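Local coordinates for protein putative angiotensinogen (Lampetra fluviatilis, PDB 5INW) that binds heparin, which promotes its inhibition of thrombin through a template mechanism, and, as an angiotensinogen of the serpin family, probably acts as a hormone precursor, at residues R91-V96 / Y363-M367; L111-A116 / I242-I246; K292-T296 / D318-V322. The protein carries 1 engineered substitution. All coordinates share one frame. Residue numbers count along the deposited sequence, not the author numbering.

Interaction 1 of 3, residues R91-V96 / Y363-M367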
loop_
_atom_site.group_PDB
_atom_site.type_symbol
_atom_site.label_atom_id
_atom_site.label_comp_id
_atom_site.label_asym_id
_atom_site.label_seq_id
_atom_site.Cartn_x
_atom_site.Cartn_y
_atom_site.Cartn_z
ATOM N N ARG A 91 -10.241 5.496 2.953
ATOM C CA ARG A 91 -10.348 6.930 2.914
ATOM C C ARG A 91 -9.392 7.514 1.873
ATOM O O ARG A 91 -9.757 8.422 1.129
ATOM C CB ARG A 91 -10.148 7.532 4.316
ATOM C CG ARG A 91 -11.450 7.551 5.125
ATOM C CD ARG A 91 -11.278 7.389 6.633
ATOM N NE ARG A 91 -10.158 8.193 7.152
ATOM C CZ ARG A 91 -9.311 7.838 8.135
ATOM N NH1 ARG A 91 -9.429 6.672 8.792
ATOM N NH2 ARG A 91 -8.316 8.669 8.461
ATOM N N LEU A 92 -8.198 6.971 1.778
ATOM C CA LEU A 92 -7.270 7.491 0.817
ATOM C C LEU A 92 -7.723 7.125 -0.568
ATOM O O LEU A 92 -7.633 7.940 -1.482
ATOM C CB LEU A 92 -5.863 6.978 1.096
ATOM C CG LEU A 92 -4.791 7.296 0.060
ATOM C CD1 LEU A 92 -4.613 8.800 -0.008
ATOM C CD2 LEU A 92 -3.464 6.649 0.437
ATOM N N TYR A 93 -8.202 5.899 -0.722
ATOM C CA TYR A 93 -8.670 5.435 -2.022
ATOM C C TYR A 93 -9.656 6.421 -2.581
ATOM O O TYR A 93 -9.581 6.791 -3.751
ATOM C CB TYR A 93 -9.356 4.084 -1.888
ATOM C CG TYR A 93 -9.574 3.299 -3.179
ATOM C CD1 TYR A 93 -10.655 3.548 -4.005
ATOM C CD2 TYR A 93 -8.725 2.238 -3.534
ATOM C CE1 TYR A 93 -10.852 2.813 -5.159
ATOM C CE2 TYR A 93 -8.949 1.469 -4.653
ATOM C CZ TYR A 93 -10.008 1.768 -5.477
ATOM O OH TYR A 93 -10.204 1.032 -6.640
ATOM N N LYS A 94 -10.585 6.825 -1.727
ATOM C CA LYS A 94 -11.646 7.726 -2.087
ATOM C C LYS A 94 -11.186 9.078 -2.527
ATOM O O LYS A 94 -11.802 9.654 -3.386
ATOM C CB LYS A 94 -12.581 7.894 -0.920
ATOM C CG LYS A 94 -13.480 6.685 -0.768
ATOM C CD LYS A 94 -14.056 6.617 0.645
ATOM C CE LYS A 94 -15.251 5.675 0.713
ATOM N NZ LYS A 94 -15.043 4.433 -0.101
ATOM N N GLN A 95 -10.122 9.594 -1.939
ATOM C CA GLN A 95 -9.479 10.801 -2.443
ATOM C C GLN A 95 -8.784 10.591 -3.799
ATOM O O GLN A 95 -8.917 11.419 -4.682
ATOM C CB GLN A 95 -8.444 11.325 -1.445
ATOM C CG GLN A 95 -8.951 11.708 -0.053
ATOM C CD GLN A 95 -10.074 12.729 -0.047
ATOM O OE1 GLN A 95 -11.090 12.495 0.599
ATOM N NE2 GLN A 95 -9.924 13.824 -0.786
ATOM N N VAL A 96 -8.058 9.479 -3.982
ATOM C CA VAL A 96 -7.430 9.175 -5.290
ATOM C C VAL A 96 -8.419 9.228 -6.470
ATOM O O VAL A 96 -8.034 9.643 -7.554
ATOM C CB VAL A 96 -6.661 7.813 -5.299
ATOM C CG1 VAL A 96 -6.120 7.481 -6.715
ATOM C CG2 VAL A 96 -5.489 7.858 -4.314
ATOM N N TYR A 363 -4.078 14.717 -0.922
ATOM C CA TYR A 363 -5.039 13.708 -0.490
ATOM C C TYR A 363 -5.073 13.659 1.046
ATOM O O TYR A 363 -6.148 13.646 1.670
ATOM C CB TYR A 363 -4.732 12.317 -1.069
ATOM C CG TYR A 363 -4.655 12.215 -2.598
ATOM C CD1 TYR A 363 -5.680 12.680 -3.402
ATOM C CD2 TYR A 363 -3.560 11.601 -3.227
ATOM C CE1 TYR A 363 -5.599 12.565 -4.778
ATOM C CE2 TYR A 363 -3.473 11.493 -4.597
ATOM C CZ TYR A 363 -4.485 11.979 -5.354
ATOM O OH TYR A 363 -4.427 11.894 -6.712
ATOM N N LEU A 364 -3.892 13.660 1.654
ATOM C CA LEU A 364 -3.787 13.575 3.100
ATOM C C LEU A 364 -4.305 14.883 3.709
ATOM O O LEU A 364 -4.933 14.867 4.778
ATOM C CB LEU A 364 -2.356 13.312 3.525
ATOM C CG LEU A 364 -1.747 12.010 2.985
ATOM C CD1 LEU A 364 -0.224 11.992 3.117
ATOM C CD2 LEU A 364 -2.373 10.811 3.689
ATOM N N SER A 365 -4.050 16.007 3.036
ATOM C CA SER A 365 -4.656 17.256 3.438
ATOM C C SER A 365 -6.183 17.159 3.518
ATOM O O SER A 365 -6.771 17.525 4.531
ATOM C CB SER A 365 -4.232 18.385 2.502
ATOM O OG SER A 365 -2.845 18.650 2.646
ATOM N N ALA A 366 -6.833 16.648 2.482
ATOM C CA ALA A 366 -8.293 16.464 2.550
ATOM C C ALA A 366 -8.719 15.537 3.696
ATOM O O ALA A 366 -9.750 15.762 4.349
ATOM C CB ALA A 366 -8.840 15.955 1.243
ATOM N N MET A 367 -7.926 14.503 3.962
ATOM C CA MET A 367 -8.257 13.561 5.033
ATOM C C MET A 367 -8.037 14.117 6.433
ATOM O O MET A 367 -8.334 13.443 7.412
ATOM C CB MET A 367 -7.471 12.274 4.852
ATOM C CG MET A 367 -7.841 11.533 3.575
ATOM S SD MET A 367 -6.543 10.392 3.130
ATOM C CE MET A 367 -6.561 9.298 4.560
#

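Interaction 2 of 3, residues L111-A116 / I242-I246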
loop_
_atom_site.group_PDB
_atom_site.type_symbol
_atom_site.label_atom_id
_atom_site.label_comp_id
_atom_site.label_asym_id
_atom_site.label_seq_id
_atom_site.Cartn_x
_atom_site.Cartn_y
_atom_site.Cartn_z
ATOM N N LEU A 111 -0.306 0.094 4.597
ATOM C CA LEU A 111 0.739 -0.143 5.621
ATOM C C LEU A 111 1.981 0.720 5.471
ATOM O O LEU A 111 2.537 1.186 6.475
ATOM C CB LEU A 111 1.223 -1.592 5.606
ATOM C CG LEU A 111 0.274 -2.640 6.162
ATOM C CD1 LEU A 111 0.941 -3.986 5.973
ATOM C CD2 LEU A 111 -0.059 -2.437 7.631
ATOM N N SER A 112 2.445 0.840 4.225
ATOM C CA SER A 112 3.637 1.610 3.942
ATOM C C SER A 112 3.390 3.055 4.326
ATOM O O SER A 112 4.217 3.674 5.000
ATOM C CB SER A 112 4.030 1.552 2.468
ATOM O OG SER A 112 5.270 2.215 2.251
ATOM N N ILE A 113 2.239 3.568 3.912
ATOM C CA ILE A 113 1.936 4.933 4.187
ATOM C C ILE A 113 1.702 5.163 5.686
ATOM O O ILE A 113 2.131 6.178 6.246
ATOM C CB ILE A 113 0.756 5.438 3.344
ATOM C CG1 ILE A 113 1.116 5.368 1.866
ATOM C CG2 ILE A 113 0.446 6.914 3.683
ATOM C CD1 ILE A 113 -0.049 5.657 0.919
ATOM N N ALA A 114 1.027 4.224 6.343
ATOM C CA ALA A 114 0.800 4.332 7.805
ATOM C C ALA A 114 2.111 4.279 8.602
ATOM O O ALA A 114 2.240 4.952 9.631
ATOM C CB ALA A 114 -0.153 3.262 8.289
ATOM N N SER A 115 3.059 3.462 8.128
ATOM C CA SER A 115 4.332 3.380 8.781
ATOM C C SER A 115 5.089 4.674 8.681
ATOM O O SER A 115 5.678 5.117 9.675
ATOM C CB SER A 115 5.171 2.286 8.193
ATOM O OG SER A 115 4.509 1.096 8.404
ATOM N N ALA A 116 5.116 5.257 7.496
ATOM C CA ALA A 116 5.846 6.489 7.333
ATOM C C ALA A 116 5.211 7.585 8.194
ATOM O O ALA A 116 5.915 8.332 8.868
ATOM C CB ALA A 116 5.939 6.886 5.872
ATOM N N ILE A 242 12.233 10.197 5.809
ATOM C CA ILE A 242 11.696 8.967 6.392
ATOM C C ILE A 242 11.286 8.095 5.243
ATOM O O ILE A 242 10.743 8.578 4.309
ATOM C CB ILE A 242 10.430 9.268 7.228
ATOM C CG1 ILE A 242 10.825 10.057 8.487
ATOM C CG2 ILE A 242 9.682 8.013 7.649
ATOM C CD1 ILE A 242 9.675 10.812 9.115
ATOM N N VAL A 243 11.550 6.804 5.344
ATOM C CA VAL A 243 11.309 5.855 4.243
ATOM C C VAL A 243 10.661 4.610 4.793
ATOM O O VAL A 243 11.132 4.028 5.764
ATOM C CB VAL A 243 12.642 5.427 3.591
ATOM C CG1 VAL A 243 12.457 4.213 2.709
ATOM C CG2 VAL A 243 13.253 6.598 2.849
ATOM N N ASN A 244 9.558 4.222 4.201
ATOM C CA ASN A 244 9.069 2.859 4.349
ATOM C C ASN A 244 9.123 2.225 2.972
ATOM O O ASN A 244 8.729 2.825 1.970
ATOM C CB ASN A 244 7.614 2.777 4.838
ATOM C CG ASN A 244 7.144 1.368 4.894
ATOM O OD1 ASN A 244 6.693 0.804 3.898
ATOM N ND2 ASN A 244 7.403 0.723 6.015
ATOM N N VAL A 245 9.572 0.993 2.965
ATOM C CA VAL A 245 9.327 0.099 1.855
ATOM C C VAL A 245 8.652 -1.176 2.348
ATOM O O VAL A 245 8.895 -1.625 3.453
ATOM C CB VAL A 245 10.613 -0.286 1.119
ATOM C CG1 VAL A 245 11.345 0.969 0.770
ATOM C CG2 VAL A 245 11.483 -1.184 1.977
ATOM N N ILE A 246 7.943 -1.813 1.432
ATOM C CA ILE A 246 7.244 -3.044 1.693
ATOM C C ILE A 246 7.222 -3.842 0.411
ATOM O O ILE A 246 6.946 -3.310 -0.671
ATOM C CB ILE A 246 5.892 -2.689 2.245
ATOM C CG1 ILE A 246 5.021 -3.877 2.462
ATOM C CG2 ILE A 246 5.170 -1.725 1.325
ATOM C CD1 ILE A 246 3.867 -3.430 3.342
#

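Interaction 3 of 3, residues K292-T296 / D318-V322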
loop_
_atom_site.group_PDB
_atom_site.type_symbol
_atom_site.label_atom_id
_atom_site.label_comp_id
_atom_site.label_asym_id
_atom_site.label_seq_id
_atom_site.Cartn_x
_atom_site.Cartn_y
_atom_site.Cartn_z
ATOM N N LYS A 292 -26.192 -6.369 -4.982
ATOM C CA LYS A 292 -26.298 -4.953 -4.619
ATOM C C LYS A 292 -25.359 -4.050 -5.449
ATOM O O LYS A 292 -25.766 -2.950 -5.814
ATOM C CB LYS A 292 -26.089 -4.775 -3.104
ATOM C CG LYS A 292 -26.278 -3.363 -2.541
ATOM C CD LYS A 292 -27.731 -2.905 -2.507
ATOM C CE LYS A 292 -27.833 -1.456 -2.036
ATOM N NZ LYS A 292 -29.224 -0.900 -2.133
ATOM N N LEU A 293 -24.147 -4.531 -5.788
ATOM C CA LEU A 293 -23.114 -3.741 -6.541
ATOM C C LEU A 293 -22.898 -4.152 -8.014
ATOM O O LEU A 293 -21.987 -3.626 -8.666
ATOM C CB LEU A 293 -21.775 -3.775 -5.796
ATOM C CG LEU A 293 -21.762 -3.114 -4.407
ATOM C CD1 LEU A 293 -20.462 -3.420 -3.684
ATOM C CD2 LEU A 293 -21.979 -1.603 -4.475
ATOM N N ARG A 294 -23.739 -5.074 -8.516
ATOM C CA ARG A 294 -23.768 -5.474 -9.931
ATOM C C ARG A 294 -22.393 -5.868 -10.470
ATOM O O ARG A 294 -21.977 -5.449 -11.562
ATOM C CB ARG A 294 -24.377 -4.360 -10.783
ATOM C CG ARG A 294 -25.853 -4.096 -10.509
ATOM C CD ARG A 294 -26.441 -3.218 -11.592
ATOM N NE ARG A 294 -27.375 -2.264 -10.995
ATOM C CZ ARG A 294 -27.008 -1.146 -10.351
ATOM N NH1 ARG A 294 -25.724 -0.806 -10.201
ATOM N NH2 ARG A 294 -27.939 -0.345 -9.848
ATOM N N SER A 295 -21.712 -6.693 -9.675
ATOM C CA SER A 295 -20.314 -7.027 -9.888
ATOM C C SER A 295 -19.964 -8.376 -9.293
ATOM O O SER A 295 -20.576 -8.836 -8.319
ATOM C CB SER A 295 -19.432 -5.942 -9.272
ATOM O OG SER A 295 -19.529 -5.958 -7.871
ATOM N N THR A 296 -18.996 -9.014 -9.933
ATOM C CA THR A 296 -18.499 -10.329 -9.552
ATOM C C THR A 296 -17.327 -10.172 -8.570
ATOM O O THR A 296 -16.411 -9.387 -8.824
ATOM C CB THR A 296 -17.993 -11.125 -10.811
ATOM O OG1 THR A 296 -18.941 -11.050 -11.890
ATOM C CG2 THR A 296 -17.744 -12.581 -10.471
ATOM N N ASP A 318 -20.709 0.776 -13.689
ATOM C CA ASP A 318 -20.898 0.478 -12.239
ATOM C C ASP A 318 -19.640 0.735 -11.336
ATOM O O ASP A 318 -19.733 0.695 -10.091
ATOM C CB ASP A 318 -21.263 -1.000 -12.003
ATOM C CG ASP A 318 -22.529 -1.438 -12.708
ATOM O OD1 ASP A 318 -23.485 -0.633 -12.726
ATOM O OD2 ASP A 318 -22.559 -2.596 -13.231
ATOM N N LEU A 319 -18.471 0.968 -11.946
ATOM C CA LEU A 319 -17.228 1.072 -11.205
ATOM C C LEU A 319 -17.160 2.187 -10.141
ATOM O O LEU A 319 -16.484 2.004 -9.144
ATOM C CB LEU A 319 -16.036 1.180 -12.182
ATOM C CG LEU A 319 -14.591 1.051 -11.643
ATOM C CD1 LEU A 319 -14.365 -0.289 -10.979
ATOM C CD2 LEU A 319 -13.632 1.230 -12.809
ATOM N N PRO A 320 -17.815 3.348 -10.354
ATOM C CA PRO A 320 -17.802 4.313 -9.267
ATOM C C PRO A 320 -18.599 3.945 -8.003
ATOM O O PRO A 320 -18.284 4.432 -6.929
ATOM C CB PRO A 320 -18.357 5.574 -9.943
ATOM C CG PRO A 320 -17.881 5.434 -11.339
ATOM C CD PRO A 320 -18.173 4.012 -11.624
ATOM N N LYS A 321 -19.660 3.171 -8.147
ATOM C CA LYS A 321 -20.493 2.800 -7.006
ATOM C C LYS A 321 -19.845 1.654 -6.267
ATOM O O LYS A 321 -20.071 1.498 -5.073
ATOM C CB LYS A 321 -21.931 2.446 -7.442
ATOM C CG LYS A 321 -22.644 3.615 -8.126
ATOM C CD LYS A 321 -24.157 3.428 -8.213
ATOM C CE LYS A 321 -24.852 3.878 -6.932
ATOM N NZ LYS A 321 -26.319 3.762 -7.074
ATOM N N VAL A 322 -19.037 0.858 -6.975
ATOM C CA VAL A 322 -18.198 -0.159 -6.348
ATOM C C VAL A 322 -17.101 0.554 -5.546
ATOM O O VAL A 322 -16.980 0.383 -4.315
ATOM C CB VAL A 322 -17.595 -1.112 -7.395
ATOM C CG1 VAL A 322 -16.589 -2.059 -6.752
ATOM C CG2 VAL A 322 -18.701 -1.910 -8.099
#

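Interaction 1 of 3, residues R91-V96 / Y363-M367
Two helical segments, 91-96 and 363-367, cross at 121° with their axes 9.5 Å apart, and side chains of both helices fill the gap. Met367, extended at chi2 (t) and turned back at chi3 (p), reaches across to the other helix: its SD lies 3.8 Å from Leu92 CA, and its CE ends 4.0 Å from Arg91 CB. The guanidinium of Arg91 finds its polar partner elsewhere, in the carbonyl of Ala135. Leu92 starts out sideways, yet its t,p rotamer swings CD1 to 3.7 Å from Tyr363 CB and 4.0 Å from Met367 SD. Tyr363, in the m rotamer, lays its ring along the last turn of the other helix, so that Val96 CA sits over one face in a CH-pi contact, 4.3 Å from the ring centroid. Strand residue Tyr358 also packs on both Val96 and Tyr363. Gln95 curls (m,m) over the outer side, bringing NE2 to a tight 3.1 Å from Ala366 CB and CG to 3.8 Å from Met367 CG. No hydrogen bond crosses the interface, which buries 406 Å². This is the apolar packing of helix hA against helix hI in the serpin fold.

Interaction 2 of 3, residues L111-A116 / I242-I246
The polar link comes first. Ser112, with chi1 at t, donates from OG to Asn244 OD1 at 2.6 Å, and this is the hydrogen bond that joins the two segments. Their CA atoms are also the nearest pair, 5.6 Å apart. Neither side chain stops there: Ser112 OG is hydrogen-bonded to Thr412 OG1 as well, and Asn244 ND2 to Asn174 OD1. Ser115 uses its hydroxyl differently, folding in the m rotamer to donate to the carbonyl of its own helix, OG to Leu111 O at 2.8 Å. That leaves its CB, 3.5 Å from Asn244 ND2, to meet the strand by plain van der Waals contact.

In serpin terms, helix B runs here behind strand 3 of the central sheet A, at the place known as the shutter, where the sheet opens to admit the reactive loop. The loop is cleaved in this structure, and strand 405-417, which carries Thr412, lies in the sheet as its inserted strand, paired antiparallel with strand 238-251.

Van der Waals contacts extend along the strand beyond Asn244 in both directions. At one end Ile246 reaches under the helix, with CD1 3.9 Å from Leu111 CB and CG2 3.7 Å from Ser112 CB. At the other, Ile242 CG2 approaches Ala116, 4.0 Å from its O and 4.3 Å from its CB. Ile242, Asn244 and Ile246 all direct CA-to-CB toward the helix, whereas Val243 and Val245 point to the opposite face, where Val245 meets Phe227. The short side chains of Ser112, Ser115 and Ala116 let the axes come within 7.6 Å.

Interaction 3 of 3, residues K292-T296 / D318-V322
A tight hairpin turn of the serpin's sheet B meets the first turn of helix G here: residues 292-294 lead from strand 287-290 into strand 295-301, and the helix is 319-325. The turn closes with a G1 beta bulge, in which Arg294 and Ser295 both face Asp290. Arg294 adopts the left-handed helical conformation (phi 52°, psi 47°) that this bulge calls for, and Asp290 OD2 accepts a hydrogen bond from the backbone N of Leu293.

Leu293 makes most of the van der Waals contacts. Its CB lies 4.3 Å from Val322 CG2, and the same methyl is 3.8 Å from Leu293 O. Two further polar atoms join in by van der Waals contact: Lys321 O, 3.7 Å from Leu293 CD2, and Ser295 OG, 4.1 Å from Val322 CG2. Beyond this patch, Leu293 packs on Gln330 and Trp334 of helix 328-337, while Val322 touches Ile311 and, on the C-terminal peptide chain, Val13.

The charged part involves Arg294 and Asp318, whose NH1 and OD1 form a salt bridge at 3.4 Å. The other carboxylate oxygen, OD2, accepts a weak hydrogen bond from the backbone N of Arg315. With no hydrogen bond between the segments and the ion pair at 3.4 Å, the join of turn and helix rests on van der Waals packing and a long salt bridge together.

Overall arrangement
The three contacts sit at different depths. Interaction 2 is the core one: every touching residue is buried, its centre about 7 Å from that of the chain, and it pairs a serine-asparagine hydrogen bond with isoleucine packing. Interaction 1, partly buried, joins helix to helix without polar bonds; interaction 3, its centre about 24 Å from that of the chain, combines packing with a salt bridge. Interactions 1 and 2 touch, Leu92 CD2 lying 3.6 Å from Ile113 CD1. Interactions 2 and 3 are about 18 Å apart at the nearest atoms; 1 and 3 (about 6 Å) do not touch, but Tyr93 OH of helix 77-96 is hydrogen-bonded to Glu323 OE2 of helix 319-325.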